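Local coordinates for Slr0280 protein (PDB 5H3K) that is of unknown function but carries a phosphodiester glycosidase domain and may hydrolyse sugar phosphodiesters, at residues K247-T252 with D262-A267; E184-T189 with F240-G245; D266-K271 with W281-V286; Q178-R183 with D592-T597; L89-L94 with V104-G109. One frame throughout, in Å; residues are numbered along the deposited sequence.

How the contacts relate
From the N terminus, contact 5 closes first, a short hairpin just after helix 82-89. Segment 178-183 then opens contact 4, whose partner arrives more than 400 residues later, so contacts 2, 1 and 3 all nest inside that long loop. Contact 2 pairs the inner strands of one four-stranded sheet; contact 1, next along the chain, is a hairpin of the facing sheet, and Leu248 packs against Ala186, Phe240 and Val188 between them. Contact 3 begins on Asp266 and Ala267, where contact 1 ends, and leads into the eight-stranded sheet. Lys271 bonds back to Leu93 of contact 5. Contact 4 finally joins the sandwich edge to a loop of the phosphodiester glycosidase region.

Contact 1: K247-T252 with D262-A267; sequences KLQVST and DARADA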
# COMPACT_ATOMS: atom_id res chain seq x y z
N LYS A 247 2.23 1.50 22.28
CA LYS A 247 3.16 1.10 21.24
C LYS A 247 4.56 1.23 21.78
O LYS A 247 4.76 1.81 22.85
CB LYS A 247 3.02 2.00 20.01
CG LYS A 247 1.60 2.10 19.46
CD LYS A 247 1.58 3.00 18.23
CE LYS A 247 0.20 3.61 17.99
NZ LYS A 247 0.21 4.52 16.81
N LEU A 248 5.54 0.71 21.06
CA LEU A 248 6.93 0.92 21.45
C LEU A 248 7.55 2.05 20.64
O LEU A 248 7.35 2.13 19.43
CB LEU A 248 7.75 -0.34 21.24
CG LEU A 248 7.30 -1.58 21.99
CD1 LEU A 248 8.31 -2.70 21.77
CD2 LEU A 248 7.16 -1.26 23.48
N GLN A 249 8.28 2.93 21.30
CA GLN A 249 9.13 3.88 20.59
C GLN A 249 10.56 3.60 21.02
O GLN A 249 10.88 3.73 22.20
CB GLN A 249 8.74 5.32 20.91
CG GLN A 249 9.69 6.37 20.33
CD GLN A 249 9.27 7.80 20.66
OE1 GLN A 249 8.10 8.07 20.96
NE2 GLN A 249 10.23 8.72 20.61
N VAL A 250 11.41 3.21 20.07
CA VAL A 250 12.76 2.76 20.39
C VAL A 250 13.80 3.73 19.86
O VAL A 250 13.70 4.18 18.72
CB VAL A 250 13.03 1.36 19.81
CG1 VAL A 250 14.38 0.83 20.29
CG2 VAL A 250 11.93 0.41 20.21
N SER A 251 14.81 4.04 20.67
CA SER A 251 15.88 4.94 20.27
C SER A 251 17.21 4.52 20.87
O SER A 251 17.27 3.57 21.66
CB SER A 251 15.56 6.37 20.69
OG SER A 251 15.31 6.42 22.08
N THR A 252 18.28 5.22 20.50
CA THR A 252 19.61 4.86 20.98
C THR A 252 20.27 6.01 21.74
O THR A 252 19.87 7.17 21.60
CB THR A 252 20.53 4.39 19.84
OG1 THR A 252 20.80 5.49 18.96
CG2 THR A 252 19.89 3.25 19.06
N ASP A 262 10.72 2.64 24.87
CA ASP A 262 9.65 3.33 25.59
C ASP A 262 8.29 2.75 25.18
O ASP A 262 8.00 2.59 23.99
CB ASP A 262 9.70 4.83 25.31
CG ASP A 262 10.95 5.49 25.86
OD1 ASP A 262 11.43 5.08 26.93
OD2 ASP A 262 11.47 6.43 25.21
N ALA A 263 7.47 2.43 26.17
CA ALA A 263 6.09 2.00 25.92
C ALA A 263 5.15 3.16 26.22
O ALA A 263 5.08 3.64 27.36
CB ALA A 263 5.73 0.78 26.76
N ARG A 264 4.43 3.64 25.21
CA ARG A 264 3.56 4.80 25.37
C ARG A 264 2.45 4.78 24.31
O ARG A 264 2.57 4.10 23.29
CB ARG A 264 4.37 6.10 25.28
CG ARG A 264 5.06 6.32 23.93
CD ARG A 264 6.09 7.44 23.98
NE ARG A 264 5.50 8.71 24.40
CZ ARG A 264 6.20 9.80 24.68
NH1 ARG A 264 7.52 9.79 24.58
NH2 ARG A 264 5.58 10.91 25.06
N ALA A 265 1.38 5.54 24.56
CA ALA A 265 0.25 5.59 23.64
C ALA A 265 0.41 6.67 22.56
O ALA A 265 -0.17 6.56 21.48
CB ALA A 265 -1.05 5.79 24.41
N ASP A 266 1.18 7.71 22.85
CA ASP A 266 1.36 8.78 21.86
C ASP A 266 2.62 8.58 21.01
O ASP A 266 3.65 9.22 21.23
CB ASP A 266 1.36 10.15 22.55
CG ASP A 266 2.36 10.24 23.68
OD1 ASP A 266 2.62 9.20 24.33
OD2 ASP A 266 2.89 11.34 23.92
N ALA A 267 2.52 7.69 20.03
CA ALA A 267 3.64 7.29 19.19
C ALA A 267 3.04 6.92 17.84
O ALA A 267 1.85 6.63 17.77
CB ALA A 267 4.34 6.08 19.80
O HOH W 1 12.73 5.80 23.07
O HOH W 2 5.85 9.74 20.14
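Two antiparallel hydrogen-bonded pairs, Lys247 with Arg264 and Gln249 with Asp262, close the base of the beta hairpin made by strands 247-253 and 258-264, in one four-stranded sheet of a beta sandwich. Lys247 N reaches Arg264 O at 2.8 Å along a nearly straight bond (173° at the hydrogen), and Gln249 N meets Asp262 O at 2.7 Å in its carbonyl plane. The non-hydrogen-bonded pair between them, Leu248 and Ala263, faces the second sheet, with Leu248 CD2 4.1 Å from Ala263 CB. On the other face Gln249, extended with CG anti to its backbone N, runs alongside Arg264. Their amide and guanidinium planes are 11° apart, and Gln249 OE1 lies 3.7 Å from Arg264 CD. Arg264 bends at chi3 and grips Asp266 side-on with two nitrogens, NE to OD1 at 2.9 Å, which fixes the rotation of the guanidinium; Trp163 adds a cation-pi contact. Asp262 has its strongest partner in Arg166, a salt bridge through OD1, while OD2 accepts from a water that also donates to Gln249 O and accepts from Ser251 OG. A second water donates to both Gln249 OE1 and Asp266 O. Past the strand end the chain swings back over Lys247, whose extended side chain brings NZ to 2.8 Å from Ala267 O, above that carbonyl's plane.

Contact 2: E184-T189 with F240-G245; sequences EEAVVT and FQLPVG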
# COMPACT_ATOMS: atom_id res chain seq x y z
N GLU A 184 -1.42 -6.23 21.03
CA GLU A 184 -0.75 -6.06 22.33
C GLU A 184 0.59 -6.80 22.48
O GLU A 184 1.25 -6.69 23.53
CB GLU A 184 -1.70 -6.45 23.47
CG GLU A 184 -2.88 -5.51 23.64
CD GLU A 184 -3.94 -5.69 22.58
OE1 GLU A 184 -4.43 -6.83 22.39
OE2 GLU A 184 -4.30 -4.69 21.92
N GLU A 185 0.99 -7.53 21.45
CA GLU A 185 2.26 -8.25 21.46
C GLU A 185 3.29 -7.45 20.67
O GLU A 185 3.04 -7.06 19.53
CB GLU A 185 2.12 -9.65 20.84
CG GLU A 185 1.28 -10.64 21.65
CD GLU A 185 1.08 -11.98 20.95
OE1 GLU A 185 1.54 -12.14 19.79
OE2 GLU A 185 0.46 -12.89 21.55
N ALA A 186 4.46 -7.22 21.26
CA ALA A 186 5.51 -6.55 20.54
C ALA A 186 6.84 -7.24 20.81
O ALA A 186 7.03 -7.85 21.86
CB ALA A 186 5.56 -5.06 20.92
N VAL A 187 7.76 -7.15 19.85
CA VAL A 187 9.08 -7.74 20.02
C VAL A 187 10.17 -6.87 19.45
O VAL A 187 10.07 -6.35 18.32
CB VAL A 187 9.15 -9.18 19.46
CG1 VAL A 187 8.69 -9.23 18.01
CG2 VAL A 187 10.58 -9.77 19.63
N VAL A 188 11.21 -6.67 20.25
CA VAL A 188 12.41 -5.99 19.79
C VAL A 188 13.48 -7.06 19.56
O VAL A 188 13.82 -7.82 20.47
CB VAL A 188 12.90 -4.95 20.83
CG1 VAL A 188 14.23 -4.33 20.40
CG2 VAL A 188 11.86 -3.86 21.04
N THR A 189 14.00 -7.14 18.33
CA THR A 189 15.08 -8.07 18.04
C THR A 189 16.35 -7.25 17.95
O THR A 189 16.40 -6.23 17.24
CB THR A 189 14.86 -8.81 16.70
OG1 THR A 189 13.59 -9.47 16.72
CG2 THR A 189 15.95 -9.86 16.47
N PHE A 240 7.37 -8.18 24.49
CA PHE A 240 6.51 -7.32 25.31
C PHE A 240 5.05 -7.71 25.23
O PHE A 240 4.51 -7.98 24.14
CB PHE A 240 6.61 -5.85 24.85
CG PHE A 240 7.91 -5.19 25.23
CD1 PHE A 240 9.03 -5.33 24.43
CD2 PHE A 240 8.00 -4.44 26.39
CE1 PHE A 240 10.24 -4.71 24.78
CE2 PHE A 240 9.20 -3.81 26.75
CZ PHE A 240 10.32 -3.95 25.95
N GLN A 241 4.40 -7.69 26.39
CA GLN A 241 2.95 -7.71 26.47
C GLN A 241 2.50 -6.31 26.93
O GLN A 241 2.77 -5.90 28.06
CB GLN A 241 2.48 -8.77 27.46
CG GLN A 241 0.97 -8.92 27.53
CD GLN A 241 0.39 -9.60 26.31
OE1 GLN A 241 1.00 -10.52 25.75
NE2 GLN A 241 -0.80 -9.17 25.88
N LEU A 242 1.82 -5.58 26.05
CA LEU A 242 1.50 -4.18 26.32
C LEU A 242 0.03 -3.97 26.62
O LEU A 242 -0.83 -4.68 26.09
CB LEU A 242 1.86 -3.32 25.10
CG LEU A 242 3.34 -3.32 24.70
CD1 LEU A 242 3.55 -2.55 23.40
CD2 LEU A 242 4.19 -2.74 25.82
N PRO A 243 -0.28 -2.98 27.48
CA PRO A 243 -1.67 -2.55 27.64
C PRO A 243 -2.24 -2.11 26.29
O PRO A 243 -1.48 -1.63 25.43
CB PRO A 243 -1.54 -1.33 28.56
CG PRO A 243 -0.24 -1.51 29.28
CD PRO A 243 0.66 -2.21 28.31
N VAL A 244 -3.53 -2.31 26.10
CA VAL A 244 -4.20 -1.89 24.87
C VAL A 244 -3.90 -0.43 24.57
O VAL A 244 -3.96 0.41 25.47
CB VAL A 244 -5.72 -2.09 24.97
CG1 VAL A 244 -6.44 -1.35 23.84
CG2 VAL A 244 -6.08 -3.58 24.94
N GLY A 245 -3.56 -0.12 23.33
CA GLY A 245 -3.30 1.25 22.93
C GLY A 245 -1.84 1.65 22.98
O GLY A 245 -1.44 2.63 22.34
O HOH W 3 -2.95 -2.47 21.50
O HOH W 4 -0.67 -12.52 23.95
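The small methyl of Ala186 makes a dip bordered by larger neighbours: Phe240 CB and Leu242 CD1 each stand 4.1 Å from Ala186 CB. Farther along, Val188 and the Phe240 ring lie side by side and point the same way, with Val188 CG2 4.2 Å from Phe240 CE1. Into the relief formed by Ala186, Val188 and Phe240 comes a knob from the facing sheet, the Leu248 side chain, whose CD1 touches all three. Strands 185-190 and 235-241 are the two inner strands of a four-stranded antiparallel sheet, one layer of a beta sandwich. Ala186 and Phe240 are a hydrogen-bonded pair here, with Phe240 N 2.7 Å from Ala186 O. One step on, Leu242 N reaches Glu184 O at 2.8 Å, in the carbonyl plane and nearly straight (171°), which carries the pairing past the end of the strands. On the outer face Glu185 and Gln241 cross obliquely, carboxylate and amide planes 87° apart, bridged by a water that donates to Glu185 OE2 and Gln241 OE1. Glu184 CG, anti to the carbonyl carbon, presses against Leu242 O at 3.3 Å, and the bend at chi2 (75°) turns the carboxylate alongside Val244, OE2 lying 3.7 Å from Val244 CG2; a water links that OE2 to Gly245 N.

Contact 3: D266-K271 with W281-V286; sequences DAPPVK and WQQRFV
One face of the Trp281 indole carries Lys271 CD, 3.8 Å above the ring plane and offset toward the rim, a CH-pi contact with the six-membered ring. The Phe285 ring has a water oxygen over the centre of one face, while Ala267 N and Val270 CG1 sit at its edge, the latter 3.8 Å from CD2. Over the Arg284 guanidinium lies the Gln282 amide nitrogen NE2, while Arg284 NH1 is hydrogen-bonded to Thr297 OG1. These groups lie at the open end of the beta hairpin of strands 271-276 and 279-288, at the edge of an eight-stranded antiparallel sheet; the connection leading into it from the sandwich contains a cis peptide before Pro268. The water on Phe285 is held in place by donating to Pro268 O at 2.8 Å and accepting from Gln283 NE2 at 2.8 Å. The torsions of Gln283 put NE2 there: CG is anti to the backbone N, then the chain bends at chi2 (64°), crossing Pro268 at about a right angle with NE2 3.6 Å from Pro268 CG. Its OE1 is bonded to Thr296 OG1 on the next strand. Lys271 folds at chi3 and chi4 across the indole, and its NZ ends on Leu93 O, with a long, weak ion pair to Asp92. The backbones of Lys271 and Gln283 form a hydrogen-bonded pair: Lys271 N to Gln283 O is 3.0 Å, and Gln283 N meets Lys271 O at 2.8 Å on a lone pair.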
# COMPACT_ATOMS: atom_id res chain seq x y z
N ASP A 266 1.18 7.71 22.85
CA ASP A 266 1.36 8.78 21.86
C ASP A 266 2.62 8.58 21.01
O ASP A 266 3.65 9.22 21.23
CB ASP A 266 1.36 10.15 22.55
CG ASP A 266 2.36 10.24 23.68
OD1 ASP A 266 2.62 9.20 24.33
OD2 ASP A 266 2.89 11.34 23.92
N ALA A 267 2.52 7.69 20.03
CA ALA A 267 3.64 7.29 19.19
C ALA A 267 3.04 6.92 17.84
O ALA A 267 1.85 6.63 17.77
CB ALA A 267 4.34 6.08 19.80
N PRO A 268 3.86 6.92 16.77
CA PRO A 268 5.29 7.24 16.68
C PRO A 268 5.50 8.75 16.63
O PRO A 268 4.53 9.48 16.41
CB PRO A 268 5.69 6.60 15.35
CG PRO A 268 4.45 6.69 14.51
CD PRO A 268 3.32 6.45 15.47
N PRO A 269 6.74 9.21 16.84
CA PRO A 269 6.99 10.65 16.86
C PRO A 269 6.86 11.29 15.48
O PRO A 269 6.89 10.58 14.47
CB PRO A 269 8.44 10.75 17.37
CG PRO A 269 9.04 9.41 17.10
CD PRO A 269 7.93 8.42 17.23
N VAL A 270 6.72 12.62 15.43
CA VAL A 270 6.54 13.31 14.16
C VAL A 270 7.82 13.28 13.34
O VAL A 270 8.92 13.21 13.89
CB VAL A 270 6.07 14.77 14.35
CG1 VAL A 270 4.91 14.82 15.32
CG2 VAL A 270 7.21 15.64 14.83
N LYS A 271 7.67 13.31 12.03
CA LYS A 271 8.81 13.23 11.13
C LYS A 271 8.42 13.86 9.80
O LYS A 271 7.27 13.74 9.37
CB LYS A 271 9.22 11.76 10.91
CG LYS A 271 10.56 11.59 10.17
CD LYS A 271 10.79 10.14 9.71
CE LYS A 271 10.87 9.15 10.88
NZ LYS A 271 11.89 9.55 11.89
N TRP A 281 7.51 12.49 2.70
CA TRP A 281 6.93 11.55 3.66
C TRP A 281 6.77 12.26 5.02
O TRP A 281 7.71 12.89 5.49
CB TRP A 281 7.85 10.31 3.74
CG TRP A 281 7.85 9.49 5.01
CD1 TRP A 281 6.82 9.27 5.88
CD2 TRP A 281 8.97 8.76 5.53
NE1 TRP A 281 7.24 8.45 6.90
CE2 TRP A 281 8.55 8.13 6.71
CE3 TRP A 281 10.28 8.58 5.09
CZ2 TRP A 281 9.41 7.33 7.47
CZ3 TRP A 281 11.13 7.79 5.85
CH2 TRP A 281 10.69 7.17 7.03
N GLN A 282 5.58 12.19 5.62
CA GLN A 282 5.39 12.81 6.93
C GLN A 282 4.70 11.87 7.89
O GLN A 282 3.84 11.08 7.49
CB GLN A 282 4.58 14.11 6.83
CG GLN A 282 5.27 15.18 6.02
CD GLN A 282 4.34 16.31 5.62
OE1 GLN A 282 3.88 16.39 4.47
NE2 GLN A 282 4.07 17.20 6.55
N GLN A 283 5.10 11.96 9.16
CA GLN A 283 4.37 11.32 10.25
C GLN A 283 3.91 12.46 11.16
O GLN A 283 4.72 13.30 11.56
CB GLN A 283 5.27 10.33 11.00
CG GLN A 283 4.57 9.60 12.13
CD GLN A 283 3.43 8.72 11.64
OE1 GLN A 283 3.55 8.07 10.59
NE2 GLN A 283 2.31 8.70 12.39
N ARG A 284 2.62 12.51 11.46
CA ARG A 284 2.01 13.64 12.16
C ARG A 284 0.95 13.16 13.13
O ARG A 284 0.44 12.05 13.00
CB ARG A 284 1.31 14.57 11.15
CG ARG A 284 2.21 15.56 10.44
CD ARG A 284 1.41 16.36 9.42
NE ARG A 284 1.17 15.60 8.19
CZ ARG A 284 0.69 16.13 7.07
NH1 ARG A 284 0.50 15.38 6.00
NH2 ARG A 284 0.39 17.43 7.05
N PHE A 285 0.60 14.02 14.09
CA PHE A 285 -0.61 13.83 14.89
C PHE A 285 -1.66 14.81 14.40
O PHE A 285 -1.40 16.01 14.30
CB PHE A 285 -0.34 14.07 16.38
CG PHE A 285 0.56 13.03 17.01
CD1 PHE A 285 0.03 11.85 17.50
CD2 PHE A 285 1.93 13.25 17.11
CE1 PHE A 285 0.85 10.89 18.09
CE2 PHE A 285 2.76 12.29 17.70
CZ PHE A 285 2.22 11.11 18.18
N VAL A 286 -2.85 14.31 14.06
CA VAL A 286 -3.92 15.19 13.63
C VAL A 286 -5.01 15.25 14.70
O VAL A 286 -5.54 14.21 15.13
CB VAL A 286 -4.51 14.75 12.28
CG1 VAL A 286 -5.66 15.67 11.88
CG2 VAL A 286 -3.43 14.74 11.19
O HOH W 5 2.50 10.27 14.71

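Contact 4: Q178-R183 with D592-T597; sequences QVSQAR and DRSPVT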
# COMPACT_ATOMS: atom_id res chain seq x y z
N GLN A 178 15.54 -4.31 15.25
CA GLN A 178 14.26 -4.06 14.60
C GLN A 178 13.15 -4.27 15.62
O GLN A 178 13.37 -4.87 16.68
CB GLN A 178 14.09 -5.00 13.41
CG GLN A 178 14.16 -6.47 13.77
CD GLN A 178 14.13 -7.39 12.55
OE1 GLN A 178 13.08 -7.94 12.19
NE2 GLN A 178 15.28 -7.57 11.91
N VAL A 179 11.96 -3.76 15.31
CA VAL A 179 10.82 -3.90 16.21
C VAL A 179 9.56 -4.20 15.42
O VAL A 179 9.33 -3.61 14.37
CB VAL A 179 10.66 -2.63 17.12
CG1 VAL A 179 10.66 -1.35 16.30
CG2 VAL A 179 9.39 -2.73 18.00
N SER A 180 8.76 -5.15 15.90
CA SER A 180 7.47 -5.48 15.27
C SER A 180 6.37 -5.54 16.34
O SER A 180 6.62 -5.96 17.47
CB SER A 180 7.58 -6.82 14.52
OG SER A 180 6.32 -7.23 14.01
N GLN A 181 5.16 -5.11 16.00
CA GLN A 181 4.04 -5.16 16.94
C GLN A 181 2.75 -5.61 16.27
O GLN A 181 2.40 -5.14 15.18
CB GLN A 181 3.82 -3.81 17.62
CG GLN A 181 2.64 -3.80 18.62
CD GLN A 181 2.61 -2.57 19.50
OE1 GLN A 181 3.46 -1.70 19.39
NE2 GLN A 181 1.61 -2.49 20.38
N ALA A 182 2.05 -6.53 16.91
CA ALA A 182 0.73 -6.95 16.46
C ALA A 182 -0.20 -6.85 17.64
O ALA A 182 -0.11 -7.66 18.56
CB ALA A 182 0.76 -8.39 15.93
N ARG A 183 -1.12 -5.88 17.59
CA ARG A 183 -1.99 -5.61 18.73
C ARG A 183 -1.16 -5.42 20.00
O ARG A 183 -0.27 -4.58 20.04
CB ARG A 183 -3.05 -6.71 18.89
CG ARG A 183 -4.14 -6.70 17.80
CD ARG A 183 -4.94 -8.00 17.77
NE ARG A 183 -4.07 -9.17 17.67
CZ ARG A 183 -3.52 -9.61 16.53
NH1 ARG A 183 -3.74 -8.97 15.38
NH2 ARG A 183 -2.73 -10.69 16.54
N ASP A 592 3.40 2.54 8.01
CA ASP A 592 2.29 2.85 8.91
C ASP A 592 1.95 1.78 9.93
O ASP A 592 1.25 2.06 10.91
CB ASP A 592 1.03 3.12 8.09
CG ASP A 592 0.59 1.90 7.29
OD1 ASP A 592 1.40 1.38 6.48
OD2 ASP A 592 -0.56 1.44 7.48
N ARG A 593 2.39 0.54 9.69
CA ARG A 593 2.09 -0.57 10.59
C ARG A 593 3.10 -1.67 10.38
O ARG A 593 3.83 -1.66 9.39
CB ARG A 593 0.67 -1.12 10.33
CG ARG A 593 0.54 -1.93 9.02
CD ARG A 593 -0.92 -2.07 8.57
NE ARG A 593 -1.75 -2.63 9.63
CZ ARG A 593 -3.08 -2.62 9.65
NH1 ARG A 593 -3.77 -2.10 8.65
NH2 ARG A 593 -3.73 -3.15 10.69
N SER A 594 3.15 -2.62 11.31
CA SER A 594 4.04 -3.77 11.13
C SER A 594 3.51 -4.69 10.05
O SER A 594 2.30 -4.93 9.98
CB SER A 594 4.18 -4.56 12.44
OG SER A 594 4.95 -3.81 13.36
N PRO A 595 4.41 -5.22 9.20
CA PRO A 595 3.99 -6.10 8.10
C PRO A 595 3.10 -7.25 8.55
O PRO A 595 2.19 -7.59 7.80
CB PRO A 595 5.33 -6.63 7.56
CG PRO A 595 6.28 -5.48 7.81
CD PRO A 595 5.85 -4.94 9.17
N VAL A 596 3.32 -7.82 9.73
CA VAL A 596 2.47 -8.94 10.18
C VAL A 596 0.99 -8.58 10.37
O VAL A 596 0.13 -9.46 10.33
CB VAL A 596 2.98 -9.62 11.49
CG1 VAL A 596 4.36 -10.21 11.27
CG2 VAL A 596 2.97 -8.62 12.66
N THR A 597 0.69 -7.30 10.58
CA THR A 597 -0.69 -6.85 10.78
C THR A 597 -1.41 -6.44 9.48
O THR A 597 -2.59 -6.10 9.51
CB THR A 597 -0.77 -5.65 11.77
OG1 THR A 597 -0.17 -4.49 11.18
CG2 THR A 597 -0.07 -5.98 13.08
O HOH W 6 7.39 -3.30 12.35
O HOH W 7 5.96 -7.42 11.24
O HOH W 8 1.50 -2.92 13.75
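The edge strand 177-182 runs past a loop that tightens into a 3-10 turn at 595-597, with Ser180 CA 5.6 Å from Ser594 CA. Since Ser180 uses its backbone to pair with Val187 inside the sheet, the N-H of Gln181 is turned to the outer edge, where it meets a side chain. Ser594 supplies it: with OG anti to the carbonyl carbon (chi1 -71°), that oxygen accepts from Gln181 N at 3.0 Å along a nearly straight line (170°). Next to this bond, on the carbonyl of the same residue, Thr597 brings CG2 to 3.3 Å from Gln181 O; it also lies 3.8 Å from Ala182 CB, and Val596 CG2 lies 4.0 Å from the same methyl. Thr597 is itself fixed from within its loop. Its OG1 donates to Ser594 O at 2.8 Å on a lone pair, Thr597 N bonds to the same carbonyl, and Arg593 NE donates to OG1. Arg593 in turn is tied through NH1 to Gly579 O and Thr582 O. Three waters bridge further polar atoms across the contact: one between Val179 O and Ser594 OG, one between Ser180 OG and Val596 N, and one between Gln181 O and Ser594 N. With one direct hydrogen bond, a few methyl contacts and three water bridges, the chemistry implies a hydrated, mostly polar junction between the beta sandwich and the phosphodiester glycosidase region.

Contact 5: L89-L94 with V104-G109; sequences LGLDLL and VQWFSG
Asp92 O takes one hydrogen bond and one weaker CA-H...O contact from the opposite strand: Gln105 N donates to it at 3.0 Å on a lone pair, and Val104 CA approaches to 3.1 Å. The return bond from Asp92 N to Gln105 O completes an antiparallel hydrogen-bonded pair in the short beta hairpin of strands 92-93 and 101-105, which follows helix 82-89. The next pair, Leu93 with Val104, is non-hydrogen-bonded; its side chains lie side by side, and Leu93 CD2 meets Val104 CG1 at 3.8 Å. Leu94 crosses Gln105 obliquely, bringing its CD1 to the aliphatic CG of that residue. At the other end the indole of Trp106, set with CG anti to its backbone N (chi1 -173°), is flanked on opposite faces. Leu91 CD2 lies over the five-membered ring, 3.5 Å from Trp106 CG, a CH-pi contact. On the far side Phe107 CD2 stands 3.6 Å above the plane, over the centre. Trp106 N donates to Ser108 OG, which pins the bend beyond the strand, and Phe107 N reaches out to Thr252 OG1 in the sandwich. Gly90, leaving the helix with positive phi (92°), puts its carbonyl at the edge of the indole, Gly90 O lying 3.5 Å from Trp106 CD1. Beside it, Trp106 NE1 makes a weak, bent hydrogen bond of 3.2 Å to Leu89 O, with 128° at the hydrogen.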
# COMPACT_ATOMS: atom_id res chain seq x y z
N LEU A 89 17.92 -1.97 10.57
CA LEU A 89 19.16 -1.65 11.30
C LEU A 89 18.87 -0.82 12.55
O LEU A 89 19.64 -0.86 13.51
CB LEU A 89 20.16 -0.91 10.42
CG LEU A 89 20.58 -1.54 9.10
CD1 LEU A 89 21.81 -0.82 8.57
CD2 LEU A 89 20.84 -3.03 9.25
N GLY A 90 17.78 -0.05 12.53
CA GLY A 90 17.43 0.84 13.61
C GLY A 90 17.95 2.27 13.48
O GLY A 90 18.03 2.99 14.47
N LEU A 91 18.30 2.68 12.26
CA LEU A 91 18.70 4.08 12.05
C LEU A 91 17.53 5.03 12.27
O LEU A 91 16.46 4.84 11.70
CB LEU A 91 19.19 4.30 10.62
CG LEU A 91 20.35 3.53 10.02
CD1 LEU A 91 20.85 4.25 8.76
CD2 LEU A 91 21.49 3.30 11.01
N ASP A 92 17.72 6.05 13.10
CA ASP A 92 16.70 7.07 13.27
C ASP A 92 16.91 8.08 12.15
O ASP A 92 17.95 8.73 12.09
CB ASP A 92 16.84 7.75 14.64
CG ASP A 92 15.69 8.71 14.97
OD1 ASP A 92 14.67 8.75 14.23
OD2 ASP A 92 15.79 9.43 16.00
N LEU A 93 15.95 8.17 11.23
CA LEU A 93 16.01 9.16 10.15
C LEU A 93 15.45 10.50 10.64
O LEU A 93 14.25 10.61 10.90
CB LEU A 93 15.23 8.70 8.91
CG LEU A 93 15.56 7.30 8.38
CD1 LEU A 93 14.85 7.02 7.08
CD2 LEU A 93 17.05 7.13 8.21
N LEU A 94 16.32 11.50 10.76
CA LEU A 94 15.92 12.82 11.25
C LEU A 94 15.41 13.71 10.11
O LEU A 94 15.77 13.50 8.94
CB LEU A 94 17.11 13.50 11.94
CG LEU A 94 17.89 12.62 12.91
CD1 LEU A 94 19.06 13.40 13.51
CD2 LEU A 94 16.98 12.10 13.99
N VAL A 104 21.05 11.30 10.46
CA VAL A 104 20.62 10.09 11.16
C VAL A 104 21.21 10.06 12.57
O VAL A 104 22.20 10.74 12.85
CB VAL A 104 21.03 8.79 10.41
CG1 VAL A 104 20.39 8.71 9.01
CG2 VAL A 104 22.56 8.66 10.32
N GLN A 105 20.57 9.30 13.46
CA GLN A 105 21.14 8.99 14.77
C GLN A 105 21.17 7.48 14.94
O GLN A 105 20.15 6.81 14.73
CB GLN A 105 20.35 9.65 15.90
CG GLN A 105 20.66 11.12 16.13
CD GLN A 105 22.03 11.36 16.77
OE1 GLN A 105 23.06 10.88 16.28
NE2 GLN A 105 22.05 12.11 17.87
N TRP A 106 22.33 6.95 15.30
CA TRP A 106 22.48 5.51 15.53
C TRP A 106 23.72 5.28 16.39
O TRP A 106 24.84 5.16 15.87
CB TRP A 106 22.56 4.73 14.20
CG TRP A 106 22.54 3.24 14.38
CD1 TRP A 106 21.47 2.45 14.70
CD2 TRP A 106 23.67 2.35 14.27
NE1 TRP A 106 21.86 1.13 14.79
CE2 TRP A 106 23.19 1.05 14.53
CE3 TRP A 106 25.02 2.53 13.97
CZ2 TRP A 106 24.04 -0.06 14.50
CZ3 TRP A 106 25.85 1.42 13.93
CH2 TRP A 106 25.36 0.14 14.20
N PHE A 107 23.50 5.23 17.70
CA PHE A 107 24.58 5.12 18.67
C PHE A 107 25.66 6.17 18.39
O PHE A 107 26.85 5.85 18.31
CB PHE A 107 25.16 3.71 18.66
CG PHE A 107 24.16 2.64 19.06
CD1 PHE A 107 23.84 2.43 20.39
CD2 PHE A 107 23.54 1.86 18.09
CE1 PHE A 107 22.92 1.45 20.76
CE2 PHE A 107 22.62 0.88 18.46
CZ PHE A 107 22.31 0.68 19.79
N SER A 108 25.22 7.41 18.24
CA SER A 108 26.12 8.52 17.95
C SER A 108 25.87 9.71 18.87
O SER A 108 24.73 10.06 19.16
CB SER A 108 25.97 8.93 16.47
OG SER A 108 24.62 8.85 16.03
N GLY A 109 26.95 10.32 19.36
CA GLY A 109 26.82 11.55 20.13
C GLY A 109 26.40 12.70 19.22
O GLY A 109 25.53 13.51 19.57